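Local coordinates for putative O-acetylhomoserine (Thiol)-lyase (Campylobacter jejuni, PDB 4OC9), which probably uses pyridoxal 5'-phosphate to make homocysteine from O-acetylhomoserine and sulfide, at residues D[62-65]-D[66-70]; D[6-9]-D[10-14]; D[168-171]-D[172-176]; D[224-227]-D[228-232]. All blocks are in the same frame, centred on the assembly; numbering follows the deposited sequence.

Contact 1. Residues D[62-65]-D[66-70]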
ATOM      1  N   SER D  62      11.720   6.502  -3.136  1.00  7.22           N
ATOM      2  CA  SER D  62      11.938   6.897  -4.551  1.00  8.02           C
ATOM      3  C   SER D  62      13.411   7.239  -4.895  1.00  8.91           C
ATOM      4  O   SER D  62      13.839   7.077  -6.026  1.00  8.94           O
ATOM      5  CB  SER D  62      10.975   7.958  -5.003  1.00  7.72           C
ATOM      6  OG  SER D  62      10.997   9.069  -4.144  1.00  8.77           O
ATOM      7  N   ASP D  63      14.205   7.651  -3.906  1.00 11.11           N
ATOM      8  CA  ASP D  63      15.629   7.955  -4.150  1.00 11.81           C
ATOM      9  C   ASP D  63      16.394   6.678  -4.504  1.00 11.08           C
ATOM     10  O   ASP D  63      17.263   6.695  -5.379  1.00  8.90           O
ATOM     11  CB  ASP D  63      16.295   8.622  -2.943  1.00 13.73           C
ATOM     12  CG  ASP D  63      15.779  10.031  -2.697  1.00 17.17           C
ATOM     13  OD1 ASP D  63      15.102  10.597  -3.590  1.00 16.91           O
ATOM     14  OD2 ASP D  63      16.070  10.577  -1.617  1.00 21.30           O
ATOM     15  N   VAL D  64      16.074   5.583  -3.798  1.00 10.75           N
ATOM     16  CA  VAL D  64      16.737   4.309  -4.064  1.00 11.09           C
ATOM     17  C   VAL D  64      16.442   3.912  -5.523  1.00 11.53           C
ATOM     18  O   VAL D  64      17.338   3.517  -6.270  1.00 12.09           O
ATOM     19  CB  VAL D  64      16.275   3.189  -3.149  1.00 10.94           C
ATOM     20  CG1 VAL D  64      16.944   1.882  -3.552  1.00 12.04           C
ATOM     21  CG2 VAL D  64      16.575   3.518  -1.697  1.00 11.01           C
ATOM     22  N   LEU D  65      15.182   4.083  -5.930  1.00 11.34           N
ATOM     23  CA  LEU D  65      14.736   3.772  -7.285  1.00 10.87           C
ATOM     24  C   LEU D  65      15.510   4.590  -8.311  1.00 10.46           C
ATOM     25  O   LEU D  65      16.007   4.072  -9.307  1.00  9.63           O
ATOM     26  CB  LEU D  65      13.244   4.057  -7.432  1.00 10.00           C
ATOM     27  CG  LEU D  65      12.604   3.804  -8.800  1.00 10.26           C
ATOM     28  CD1 LEU D  65      12.794   2.366  -9.313  1.00 10.04           C
ATOM     29  CD2 LEU D  65      11.135   4.139  -8.745  1.00 10.31           C
ATOM     30  N   GLY D  66      15.592   5.882  -8.058  1.00 11.58           N
ATOM     31  CA  GLY D  66      16.290   6.797  -8.979  1.00 12.26           C
ATOM     32  C   GLY D  66      17.733   6.415  -9.204  1.00 12.74           C
ATOM     33  O   GLY D  66      18.190   6.301 -10.363  1.00 15.30           O
ATOM     34  N   GLN D  67      18.450   6.172  -8.114  1.00 12.06           N
ATOM     35  CA  GLN D  67      19.855   5.839  -8.216  1.00 12.50           C
ATOM     36  C   GLN D  67      20.071   4.467  -8.871  1.00 11.57           C
ATOM     37  O   GLN D  67      20.980   4.300  -9.687  1.00 11.54           O
ATOM     38  CB  GLN D  67      20.536   5.948  -6.848  1.00 13.57           C
ATOM     39  CG  GLN D  67      22.050   5.896  -6.954  1.00 15.16           C
ATOM     40  CD  GLN D  67      22.593   7.078  -7.737  1.00 15.61           C
ATOM     41  OE1 GLN D  67      22.322   8.256  -7.412  1.00 19.05           O
ATOM     42  NE2 GLN D  67      23.397   6.783  -8.745  1.00 13.98           N
ATOM     43  N   ARG D  68      19.259   3.495  -8.519  1.00 10.51           N
ATOM     44  CA  ARG D  68      19.405   2.191  -9.144  1.00 11.52           C
ATOM     45  C   ARG D  68      19.114   2.274 -10.630  1.00 11.09           C
ATOM     46  O   ARG D  68      19.802   1.627 -11.420  1.00 12.13           O
ATOM     47  CB  ARG D  68      18.551   1.097  -8.511  1.00 11.53           C
ATOM     48  CG  ARG D  68      19.019   0.671  -7.129  1.00 10.79           C
ATOM     49  CD  ARG D  68      18.200  -0.498  -6.629  1.00 10.39           C
ATOM     50  NE  ARG D  68      18.589  -0.861  -5.269  1.00 11.03           N
ATOM     51  CZ  ARG D  68      17.955  -1.747  -4.523  1.00 10.99           C
ATOM     52  NH1 ARG D  68      16.867  -2.336  -4.972  1.00 11.22           N
ATOM     53  NH2 ARG D  68      18.370  -2.003  -3.296  1.00 12.01           N
ATOM     54  N   LEU D  69      18.071   2.994 -11.015  1.00 10.39           N
ATOM     55  CA  LEU D  69      17.772   3.128 -12.450  1.00 10.76           C
ATOM     56  C   LEU D  69      18.968   3.762 -13.159  1.00 11.27           C
ATOM     57  O   LEU D  69      19.300   3.375 -14.288  1.00 11.84           O
ATOM     58  CB  LEU D  69      16.517   3.947 -12.708  1.00 10.44           C
ATOM     59  CG  LEU D  69      15.165   3.301 -12.438  1.00  9.81           C
ATOM     60  CD1 LEU D  69      14.072   4.342 -12.359  1.00  9.90           C
ATOM     61  CD2 LEU D  69      14.884   2.284 -13.516  1.00  9.61           C
ATOM     62  N   ALA D  70      19.607   4.724 -12.499  1.00 10.64           N
ATOM     63  CA  ALA D  70      20.783   5.364 -13.071  1.00 12.12           C
ATOM     64  C   ALA D  70      21.937   4.353 -13.174  1.00 12.34           C
ATOM     65  O   ALA D  70      22.675   4.339 -14.148  1.00 15.57           O
ATOM     66  CB  ALA D  70      21.223   6.560 -12.232  1.00 12.58           C
TER

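Contact 2. Residues D[6-9]-D[10-14]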
ATOM      1  N   LYS D   6      24.692  -5.571 -14.458  1.00 24.65           N
ATOM      2  CA  LYS D   6      23.376  -4.921 -14.388  1.00 28.22           C
ATOM      3  C   LYS D   6      22.349  -5.665 -13.555  1.00 23.45           C
ATOM      4  O   LYS D   6      21.601  -5.043 -12.810  1.00 24.72           O
ATOM      5  CB  LYS D   6      22.788  -4.689 -15.795  1.00 34.96           C
ATOM      6  CG  LYS D   6      23.509  -3.648 -16.629  1.00 43.89           C
ATOM      7  CD  LYS D   6      22.933  -3.535 -18.035  1.00 47.55           C
ATOM      8  CE  LYS D   6      23.687  -2.494 -18.850  1.00 53.71           C
ATOM      9  NZ  LYS D   6      23.727  -1.102 -18.331  1.00 60.89           N
ATOM     10  N   GLU D   7      22.294  -6.969 -13.715  1.00 19.09           N
ATOM     11  CA  GLU D   7      21.332  -7.746 -12.980  1.00 20.85           C
ATOM     12  C   GLU D   7      21.550  -7.548 -11.497  1.00 15.67           C
ATOM     13  O   GLU D   7      20.601  -7.457 -10.739  1.00 12.81           O
ATOM     14  CB  GLU D   7      21.437  -9.265 -13.249  1.00 24.60           C
ATOM     15  CG  GLU D   7      21.285  -9.786 -14.676  1.00 29.58           C
ATOM     16  CD  GLU D   7      22.512  -9.605 -15.578  1.00 33.38           C
ATOM     17  OE1 GLU D   7      22.489 -10.221 -16.666  1.00 37.55           O
ATOM     18  OE2 GLU D   7      23.490  -8.905 -15.213  1.00 34.73           O
ATOM     19  N   THR D   8      22.817  -7.484 -11.110  1.00 13.67           N
ATOM     20  CA  THR D   8      23.184  -7.340  -9.722  1.00 12.73           C
ATOM     21  C   THR D   8      22.857  -5.963  -9.185  1.00 12.31           C
ATOM     22  O   THR D   8      22.386  -5.828  -8.037  1.00 10.96           O
ATOM     23  CB  THR D   8      24.669  -7.672  -9.505  1.00 12.42           C
ATOM     24  OG1 THR D   8      24.953  -9.015  -9.937  1.00 11.08           O
ATOM     25  CG2 THR D   8      25.037  -7.533  -8.024  1.00 12.67           C
ATOM     26  N   LEU D   9      23.094  -4.953 -10.019  1.00 11.31           N
ATOM     27  CA  LEU D   9      22.817  -3.554  -9.655  1.00 11.37           C
ATOM     28  C   LEU D   9      21.323  -3.254  -9.486  1.00 11.19           C
ATOM     29  O   LEU D   9      20.955  -2.296  -8.823  1.00  9.25           O
ATOM     30  CB  LEU D   9      23.388  -2.603 -10.684  1.00 10.74           C
ATOM     31  CG  LEU D   9      24.898  -2.622 -10.873  1.00 10.80           C
ATOM     32  CD1 LEU D   9      25.314  -1.770 -12.080  1.00  9.93           C
ATOM     33  CD2 LEU D   9      25.567  -2.152  -9.603  1.00 10.65           C
ATOM     34  N   ALA D  10      20.466  -4.063 -10.093  1.00 12.49           N
ATOM     35  CA  ALA D  10      19.025  -3.863  -9.951  1.00 14.57           C
ATOM     36  C   ALA D  10      18.546  -4.407  -8.596  1.00 15.83           C
ATOM     37  O   ALA D  10      17.409  -4.161  -8.185  1.00 21.41           O
ATOM     38  CB  ALA D  10      18.273  -4.569 -11.061  1.00 14.49           C
ATOM     39  N   LEU D  11      19.421  -5.144  -7.923  1.00 15.86           N
ATOM     40  CA  LEU D  11      19.137  -5.796  -6.619  1.00 15.49           C
ATOM     41  C   LEU D  11      19.887  -5.271  -5.392  1.00 15.17           C
ATOM     42  O   LEU D  11      19.419  -5.419  -4.257  1.00 16.03           O
ATOM     43  CB  LEU D  11      19.480  -7.278  -6.795  1.00 14.50           C
ATOM     44  CG  LEU D  11      18.554  -8.072  -7.717  1.00 15.12           C
ATOM     45  CD1 LEU D  11      19.156  -9.337  -8.229  1.00 14.51           C
ATOM     46  CD2 LEU D  11      17.242  -8.353  -6.984  1.00 17.02           C
ATOM     47  N   HIS D  12      21.062  -4.701  -5.636  1.00 14.35           N
ATOM     48  CA  HIS D  12      21.931  -4.159  -4.606  1.00 13.99           C
ATOM     49  C   HIS D  12      22.425  -2.791  -4.993  1.00 15.21           C
ATOM     50  O   HIS D  12      22.785  -2.559  -6.144  1.00 14.68           O
ATOM     51  CB  HIS D  12      23.163  -5.043  -4.477  1.00 13.64           C
ATOM     52  CG  HIS D  12      22.865  -6.449  -4.088  1.00 13.17           C
ATOM     53  ND1 HIS D  12      22.818  -6.857  -2.779  1.00 12.79           N
ATOM     54  CD2 HIS D  12      22.578  -7.537  -4.831  1.00 13.85           C
ATOM     55  CE1 HIS D  12      22.549  -8.145  -2.730  1.00 13.61           C
ATOM     56  NE2 HIS D  12      22.394  -8.584  -3.961  1.00 13.98           N
ATOM     57  N   GLY D  13      22.478  -1.886  -4.027  1.00 17.07           N
ATOM     58  CA  GLY D  13      22.947  -0.522  -4.290  1.00 16.12           C
ATOM     59  C   GLY D  13      21.967   0.581  -3.877  1.00 18.62           C
ATOM     60  O   GLY D  13      20.761   0.353  -3.727  1.00 16.25           O
ATOM     61  N   ALA D  14      22.519   1.778  -3.647  1.00 19.05           N
ATOM     62  CA  ALA D  14      21.753   2.945  -3.255  1.00 20.90           C
ATOM     63  C   ALA D  14      20.847   2.752  -2.036  1.00 22.29           C
ATOM     64  O   ALA D  14      19.920   3.518  -1.863  1.00 25.78           O
ATOM     65  CB  ALA D  14      20.933   3.431  -4.435  1.00 21.08           C
TER
HETATM   66  O   HOH W   1      22.551  -0.519  -8.025  1.00  2.99           O

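Contact 3. Residues D[168-171]-D[172-176]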
ATOM      1  N   ASN D 168      23.566  11.218 -32.273  1.00 17.95           N
ATOM      2  CA  ASN D 168      24.554  11.738 -31.363  1.00 18.93           C
ATOM      3  C   ASN D 168      25.533  12.673 -32.064  1.00 19.69           C
ATOM      4  O   ASN D 168      25.846  13.746 -31.551  1.00 18.05           O
ATOM      5  CB  ASN D 168      25.385  10.621 -30.789  1.00 18.98           C
ATOM      6  CG  ASN D 168      26.342  11.112 -29.742  1.00 21.30           C
ATOM      7  OD1 ASN D 168      25.956  11.873 -28.848  1.00 23.81           O
ATOM      8  ND2 ASN D 168      27.596  10.659 -29.811  1.00 22.51           N
ATOM      9  N   GLN D 169      26.040  12.252 -33.218  1.00 21.67           N
ATOM     10  CA  GLN D 169      26.974  13.092 -33.986  1.00 24.30           C
ATOM     11  C   GLN D 169      26.422  14.470 -34.212  1.00 19.93           C
ATOM     12  O   GLN D 169      27.065  15.464 -33.918  1.00 20.35           O
ATOM     13  CB  GLN D 169      27.299  12.503 -35.358  1.00 30.36           C
ATOM     14  CG  GLN D 169      28.222  11.296 -35.440  1.00 37.77           C
ATOM     15  CD  GLN D 169      28.205  10.677 -36.837  1.00 42.49           C
ATOM     16  OE1 GLN D 169      27.402  11.057 -37.690  1.00 41.13           O
ATOM     17  NE2 GLN D 169      29.066   9.687 -37.054  1.00 44.44           N
ATOM     18  N   ILE D 170      25.227  14.510 -34.764  1.00 17.97           N
ATOM     19  CA  ILE D 170      24.545  15.747 -35.050  1.00 17.72           C
ATOM     20  C   ILE D 170      24.315  16.565 -33.796  1.00 19.78           C
ATOM     21  O   ILE D 170      24.529  17.787 -33.794  1.00 19.28           O
ATOM     22  CB  ILE D 170      23.183  15.471 -35.725  1.00 17.49           C
ATOM     23  CG1 ILE D 170      23.413  14.802 -37.112  1.00 17.68           C
ATOM     24  CG2 ILE D 170      22.411  16.766 -35.899  1.00 16.66           C
ATOM     25  CD1 ILE D 170      22.155  14.403 -37.855  1.00 17.21           C
ATOM     26  N   ALA D 171      23.868  15.899 -32.740  1.00 20.64           N
ATOM     27  CA  ALA D 171      23.594  16.565 -31.478  1.00 23.42           C
ATOM     28  C   ALA D 171      24.857  17.132 -30.856  1.00 24.52           C
ATOM     29  O   ALA D 171      24.857  18.271 -30.411  1.00 25.60           O
ATOM     30  CB  ALA D 171      22.933  15.607 -30.515  1.00 26.73           C
ATOM     31  N   LYS D 172      25.927  16.353 -30.840  1.00 27.51           N
ATOM     32  CA  LYS D 172      27.179  16.826 -30.263  1.00 31.89           C
ATOM     33  C   LYS D 172      27.782  17.989 -31.046  1.00 32.06           C
ATOM     34  O   LYS D 172      28.362  18.909 -30.465  1.00 34.00           O
ATOM     35  CB  LYS D 172      28.197  15.685 -29.966  1.00 37.00           C
ATOM     36  CG  LYS D 172      27.708  14.810 -28.803  1.00 49.59           C
ATOM     37  CD  LYS D 172      28.782  13.872 -28.245  1.00 54.05           C
ATOM     38  CE  LYS D 172      28.296  12.936 -27.152  1.00 56.76           C
ATOM     39  NZ  LYS D 172      27.505  13.469 -26.009  1.00 63.61           N
ATOM     40  N   LYS D 173      27.600  17.972 -32.359  1.00 29.69           N
ATOM     41  CA  LYS D 173      28.138  19.003 -33.197  1.00 30.91           C
ATOM     42  C   LYS D 173      27.538  20.364 -32.813  1.00 35.31           C
ATOM     43  O   LYS D 173      28.266  21.319 -32.586  1.00 32.17           O
ATOM     44  CB  LYS D 173      27.833  18.701 -34.661  1.00 34.76           C
ATOM     45  CG  LYS D 173      28.556  19.624 -35.622  1.00 39.46           C
ATOM     46  CD  LYS D 173      28.162  19.387 -37.064  1.00 42.92           C
ATOM     47  CE  LYS D 173      26.720  19.808 -37.326  1.00 45.07           C
ATOM     48  NZ  LYS D 173      26.415  19.573 -38.760  1.00 50.38           N
ATOM     49  N   HIS D 174      26.213  20.435 -32.742  1.00 32.73           N
ATOM     50  CA  HIS D 174      25.523  21.672 -32.398  1.00 28.61           C
ATOM     51  C   HIS D 174      25.456  21.951 -30.907  1.00 29.58           C
ATOM     52  O   HIS D 174      24.873  22.962 -30.502  1.00 28.99           O
ATOM     53  CB  HIS D 174      24.079  21.655 -32.919  1.00 31.65           C
ATOM     54  CG  HIS D 174      23.958  21.514 -34.404  1.00 33.58           C
ATOM     55  ND1 HIS D 174      23.930  22.602 -35.257  1.00 39.90           N
ATOM     56  CD2 HIS D 174      23.833  20.420 -35.187  1.00 31.83           C
ATOM     57  CE1 HIS D 174      23.801  22.180 -36.504  1.00 37.77           C
ATOM     58  NE2 HIS D 174      23.738  20.859 -36.488  1.00 37.16           N
ATOM     59  N   LYS D 175      26.001  21.064 -30.079  1.00 28.77           N
ATOM     60  CA  LYS D 175      25.981  21.253 -28.611  1.00 33.49           C
ATOM     61  C   LYS D 175      24.543  21.241 -28.062  1.00 31.02           C
ATOM     62  O   LYS D 175      24.169  22.053 -27.212  1.00 26.87           O
ATOM     63  CB  LYS D 175      26.696  22.551 -28.256  1.00 38.08           C
ATOM     64  CG  LYS D 175      28.096  22.535 -28.796  1.00 46.98           C
ATOM     65  CD  LYS D 175      29.092  21.871 -27.879  1.00 57.84           C
ATOM     66  CE  LYS D 175      29.385  22.855 -26.755  1.00 67.93           C
ATOM     67  NZ  LYS D 175      30.329  22.295 -25.753  1.00 80.34           N
ATOM     68  N   ILE D 176      23.738  20.320 -28.592  1.00 29.29           N
ATOM     69  CA  ILE D 176      22.353  20.168 -28.183  1.00 27.05           C
ATOM     70  C   ILE D 176      22.173  18.887 -27.353  1.00 23.82           C
ATOM     71  O   ILE D 176      22.762  17.839 -27.651  1.00 22.30           O
ATOM     72  CB  ILE D 176      21.407  20.101 -29.393  1.00 25.62           C
ATOM     73  CG1 ILE D 176      21.499  21.382 -30.200  1.00 29.69           C
ATOM     74  CG2 ILE D 176      19.971  19.903 -28.928  1.00 26.83           C
ATOM     75  CD1 ILE D 176      20.668  21.374 -31.472  1.00 32.10           C
TER

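Contact 4. Residues D[224-227]-D[228-232]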
ATOM      1  N   ASP D 224      28.846  13.342 -16.441  1.00 22.87           N
ATOM      2  CA  ASP D 224      29.471  14.521 -17.028  1.00 21.36           C
ATOM      3  C   ASP D 224      28.575  15.381 -17.892  1.00 21.41           C
ATOM      4  O   ASP D 224      29.071  16.191 -18.674  1.00 21.46           O
ATOM      5  CB  ASP D 224      30.724  14.110 -17.792  1.00 25.57           C
ATOM      6  CG  ASP D 224      31.754  13.398 -16.891  1.00 30.04           C
ATOM      7  OD1 ASP D 224      31.973  13.851 -15.744  1.00 27.30           O
ATOM      8  OD2 ASP D 224      32.387  12.423 -17.358  1.00 32.12           O
ATOM      9  N   LEU D 225      27.259  15.285 -17.720  1.00 19.95           N
ATOM     10  CA  LEU D 225      26.358  16.133 -18.506  1.00 20.67           C
ATOM     11  C   LEU D 225      26.612  17.659 -18.259  1.00 23.23           C
ATOM     12  O   LEU D 225      26.257  18.507 -19.105  1.00 25.39           O
ATOM     13  CB  LEU D 225      24.904  15.800 -18.206  1.00 19.30           C
ATOM     14  CG  LEU D 225      23.838  16.604 -18.965  1.00 17.49           C
ATOM     15  CD1 LEU D 225      24.041  16.482 -20.461  1.00 18.97           C
ATOM     16  CD2 LEU D 225      22.459  16.120 -18.578  1.00 17.83           C
ATOM     17  N   ASN D 226      27.149  18.017 -17.083  1.00 23.45           N
ATOM     18  CA  ASN D 226      27.455  19.422 -16.763  1.00 22.03           C
ATOM     19  C   ASN D 226      28.348  20.020 -17.841  1.00 23.82           C
ATOM     20  O   ASN D 226      28.160  21.191 -18.241  1.00 23.65           O
ATOM     21  CB  ASN D 226      28.149  19.551 -15.408  1.00 23.41           C
ATOM     22  CG  ASN D 226      27.227  19.293 -14.233  1.00 22.46           C
ATOM     23  OD1 ASN D 226      26.001  19.339 -14.352  1.00 25.09           O
ATOM     24  ND2 ASN D 226      27.814  19.134 -13.076  1.00 20.31           N
ATOM     25  N   ASP D 227      29.308  19.220 -18.322  1.00 22.77           N
ATOM     26  CA  ASP D 227      30.237  19.657 -19.393  1.00 23.66           C
ATOM     27  C   ASP D 227      29.473  20.280 -20.558  1.00 21.78           C
ATOM     28  O   ASP D 227      29.889  21.272 -21.128  1.00 27.23           O
ATOM     29  CB  ASP D 227      31.074  18.476 -19.912  1.00 23.88           C
ATOM     30  CG  ASP D 227      31.953  17.857 -18.848  1.00 25.31           C
ATOM     31  OD1 ASP D 227      31.993  18.383 -17.722  1.00 30.87           O
ATOM     32  OD2 ASP D 227      32.610  16.828 -19.114  1.00 30.07           O
ATOM     33  N   LEU D 228      28.344  19.687 -20.916  1.00 22.94           N
ATOM     34  CA  LEU D 228      27.510  20.180 -22.027  1.00 23.78           C
ATOM     35  C   LEU D 228      26.588  21.343 -21.675  1.00 24.81           C
ATOM     36  O   LEU D 228      26.247  22.158 -22.538  1.00 30.26           O
ATOM     37  CB  LEU D 228      26.653  19.019 -22.563  1.00 24.24           C
ATOM     38  CG  LEU D 228      25.670  19.294 -23.711  1.00 24.90           C
ATOM     39  CD1 LEU D 228      26.378  19.863 -24.942  1.00 26.64           C
ATOM     40  CD2 LEU D 228      24.933  18.024 -24.095  1.00 25.60           C
ATOM     41  N   LEU D 229      26.143  21.412 -20.423  1.00 25.05           N
ATOM     42  CA  LEU D 229      25.233  22.486 -19.986  1.00 21.24           C
ATOM     43  C   LEU D 229      25.944  23.732 -19.501  1.00 22.46           C
ATOM     44  O   LEU D 229      25.503  24.852 -19.780  1.00 20.88           O
ATOM     45  CB  LEU D 229      24.264  21.982 -18.911  1.00 21.01           C
ATOM     46  CG  LEU D 229      23.248  20.926 -19.361  1.00 20.13           C
ATOM     47  CD1 LEU D 229      22.439  20.408 -18.185  1.00 19.13           C
ATOM     48  CD2 LEU D 229      22.321  21.487 -20.439  1.00 19.62           C
ATOM     49  N   LYS D 230      27.013  23.544 -18.739  1.00 24.00           N
ATOM     50  CA  LYS D 230      27.768  24.678 -18.230  1.00 27.38           C
ATOM     51  C   LYS D 230      28.501  25.411 -19.351  1.00 30.16           C
ATOM     52  O   LYS D 230      29.085  24.789 -20.226  1.00 31.51           O
ATOM     53  CB  LYS D 230      28.759  24.243 -17.137  1.00 26.85           C
ATOM     54  CG  LYS D 230      28.123  23.861 -15.813  1.00 27.55           C
ATOM     55  CD  LYS D 230      29.197  23.447 -14.834  1.00 27.55           C
ATOM     56  CE  LYS D 230      28.623  23.151 -13.470  1.00 32.83           C
ATOM     57  NZ  LYS D 230      29.610  22.624 -12.492  1.00 34.90           N
ATOM     58  N   ASN D 231      28.470  26.736 -19.294  1.00 34.53           N
ATOM     59  CA  ASN D 231      29.135  27.591 -20.284  1.00 38.85           C
ATOM     60  C   ASN D 231      28.712  27.281 -21.705  1.00 34.17           C
ATOM     61  O   ASN D 231      29.528  27.250 -22.604  1.00 32.88           O
ATOM     62  CB  ASN D 231      30.652  27.461 -20.162  1.00 39.05           C
ATOM     63  CG  ASN D 231      31.153  27.834 -18.785  1.00 42.56           C
ATOM     64  OD1 ASN D 231      30.570  28.676 -18.096  1.00 47.31           O
ATOM     65  ND2 ASN D 231      32.272  27.242 -18.393  1.00 48.74           N
ATOM     66  N   ASN D 232      27.420  27.072 -21.892  1.00 31.95           N
ATOM     67  CA  ASN D 232      26.881  26.784 -23.199  1.00 30.22           C
ATOM     68  C   ASN D 232      25.777  27.807 -23.403  1.00 31.54           C
ATOM     69  O   ASN D 232      24.763  27.805 -22.699  1.00 35.21           O
ATOM     70  CB  ASN D 232      26.402  25.332 -23.267  1.00 31.76           C
ATOM     71  CG  ASN D 232      25.778  24.964 -24.603  1.00 28.46           C
ATOM     72  OD1 ASN D 232      25.322  25.814 -25.353  1.00 33.52           O
ATOM     73  ND2 ASN D 232      25.690  23.677 -24.863  1.00 31.08           N
TER

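Contact 1. Residues D[62-65]-D[66-70]
Helix 60-73 packs against the seven-stranded mixed sheet of this fold-type I PLP-dependent enzyme, and along it V64 meets R68 and L65 meets L69, one turn further on. The backbone here is regular alpha-helix. Four successive i to i+4 hydrogen bonds link the two halves, from G66 N to S62 O through L69 N to L65 O. L69 N is 2.9 Å from L65 O, with an N-H...O angle of 164°.

On one side of the helix V64 and R68 lie alongside each other and point the same way. The methyl V64 CG1 sits over one face of the R68 guanidinium, displaced toward its rim, with CG1 3.6 Å from R68 NE. With CG1 anti to the backbone N (chi1 176°), the methyl lies alongside the R68 chain, which runs extended from CG to NE and so carries the guanidinium face under it. R68 NE is hydrogen-bonded to G13 O in the N-terminal segment, which probably restrains the rotation of the group. Helix 276-309 also reaches this side, with L283 on V64 and L286 on R68.

L65 and L69 form the second pair, and are buried. L282 and P80 pack on L65, while A218 and I220 of strand 217-221 pack on L69. G66, between the two pairs in sequence, has no side chain. L69 CG also lies 3.3 Å from L65 O, the acceptor of its own N-H. The methyls of the two leucines meet alongside, L65 CD1 to L69 CD1 at 3.8 Å.

Contact 2. Residues D[6-9]-D[10-14]
The H12 imidazole has the carbonyl oxygen of T8 at its edge, in the ring plane, with T8 O 3.6 Å from H12 CD2. The methyl T8 CG2 also approaches that carbon, at 4.0 Å from H12 CD2. The two side chains cross at a slant. T8 CG2 is anti to the backbone N, which puts the methyl near H12 CD2 and leaves OG1 for the second subunit.

T8 O is gripped by two backbone donors where the short helix 6-9 gives way to loop. H12 N meets it almost head-on, at 3.0 Å from T8 O. L11 N is also 3.0 Å from T8 O, but it stands above the carbonyl plane, 61° out of it. Just before these, A10 N donates to K6 O at 3.1 Å and only weakly to E7 O. L11 CD1 rests 3.5 Å from E7 O. A water links two carbonyls, donating to L9 O and to H12 O; it lies 2.8 Å from H12 O.

The outer ends of T8 and H12 are held by the second subunit. T8 OG1 bonds to D413 and N410 of that subunit, and H12 NE2 bonds to its E409. The turn thus presents T8 OG1 and H12 NE2 to the second subunit. The carboxylate of E409 would probably stabilise a positive charge on the H12 imidazole.

Contact 3. Residues D[168-171]-D[172-176]
K172 and K173 bond back to N168 and Q169 at the C-terminal end of helix 164-174. K172 N donates to N168 O at 2.7 Å, and K173 N donates to Q169 O at 3.0 Å. The next backbone hydrogen bond, H174 N to I170 O, is weak. The helix then closes in a Schellman motif. K175 takes a positive phi (64°), and I176 N reaches back to A171 O at 3.0 Å, with an N-H...O angle of 169°. K175 N binds K172 O weakly.

Packing against the backbone comes from H174. I170 O lies at the edge of the imidazole, in its plane, 3.1 Å from H174 CD2. I170 CG2 lies 4.0 Å from H174 CD2. The two side chains run alongside and point the same way. H174 CG is anti to the carbonyl carbon (chi1 -60°), which lays the ring back along the last turn. K172 and N168 pass each other at an angle, with the lysine methylenes passing close to the asparagine side chain.

Charged and polar ends are held by other parts of the chain. The E139 carboxylate has two partners: K173 NZ makes a salt bridge to its OE2, and H174 NE2 is hydrogen-bonded to its OE1. K172 NZ bonds to G196 O.

The helix is the connection of the beta-alpha-beta unit made by strand 146-152, helix 164-174 and strand 177-181. A171 and I176 pack on I149 of strand 146-152, and I170 and H174 on I142.

Contact 4. Residues D[224-227]-D[228-232]
L225 overlaps two leucines one turn on, L228 and L229. L225 CD1 meets L228 CD2 at 4.0 Å, and L225 CG meets L229 CD1 at 4.1 Å. L225 CG is anti to the backbone N (chi1 -180°), which carries the branch forward along the helix to both partners. V177 packs on L228 and L229, and F258 on L225 and L229.

N226 and K230 run side by side. The extended lysine chain passes beside the asparagine, and K230 CD lies 4.1 Å from N226 CB. Their polar ends are held elsewhere: K230 NZ by L253 O, N226 ND2 by L255 O and N226 OD1 by I257 N.

The backbone is a short helix. L229 N donates to L225 O at 3.2 Å. K230 N donates to N226 O at 2.7 Å with an N-H...O angle of 166°. L228 N reaches L225 O only weakly.

Beyond the helix, N232 ND2 donates to L228 O at 2.8 Å, so a side-chain amide binds a carbonyl of the last turn. K230 has left helical geometry. The stretch L229 to N232 is a type II beta turn that ends this short helix after strand 217-221 of the large sheet.

In the fold
Contacts 2, 1, 3 and 4 follow in that order along the chain, all in the PLP-dependent enzyme fold. Contacts 1 and 2 touch, with centres about 10 Å apart, joining the N-terminal turn to helix 60-73. Contacts 3 and 4 also touch, with centres about 13 Å apart, where K175 O meets the side-chain amide of N232. The two pairs stand well apart: the centres of contacts 1 and 3 are about 28 Å from each other. Helices 60-73 and 164-174 pack on strands of the same seven-stranded sheet, as does helix 225-229. Contact 2 instead reaches the second subunit, so the first pair links the sheet to the subunit interface.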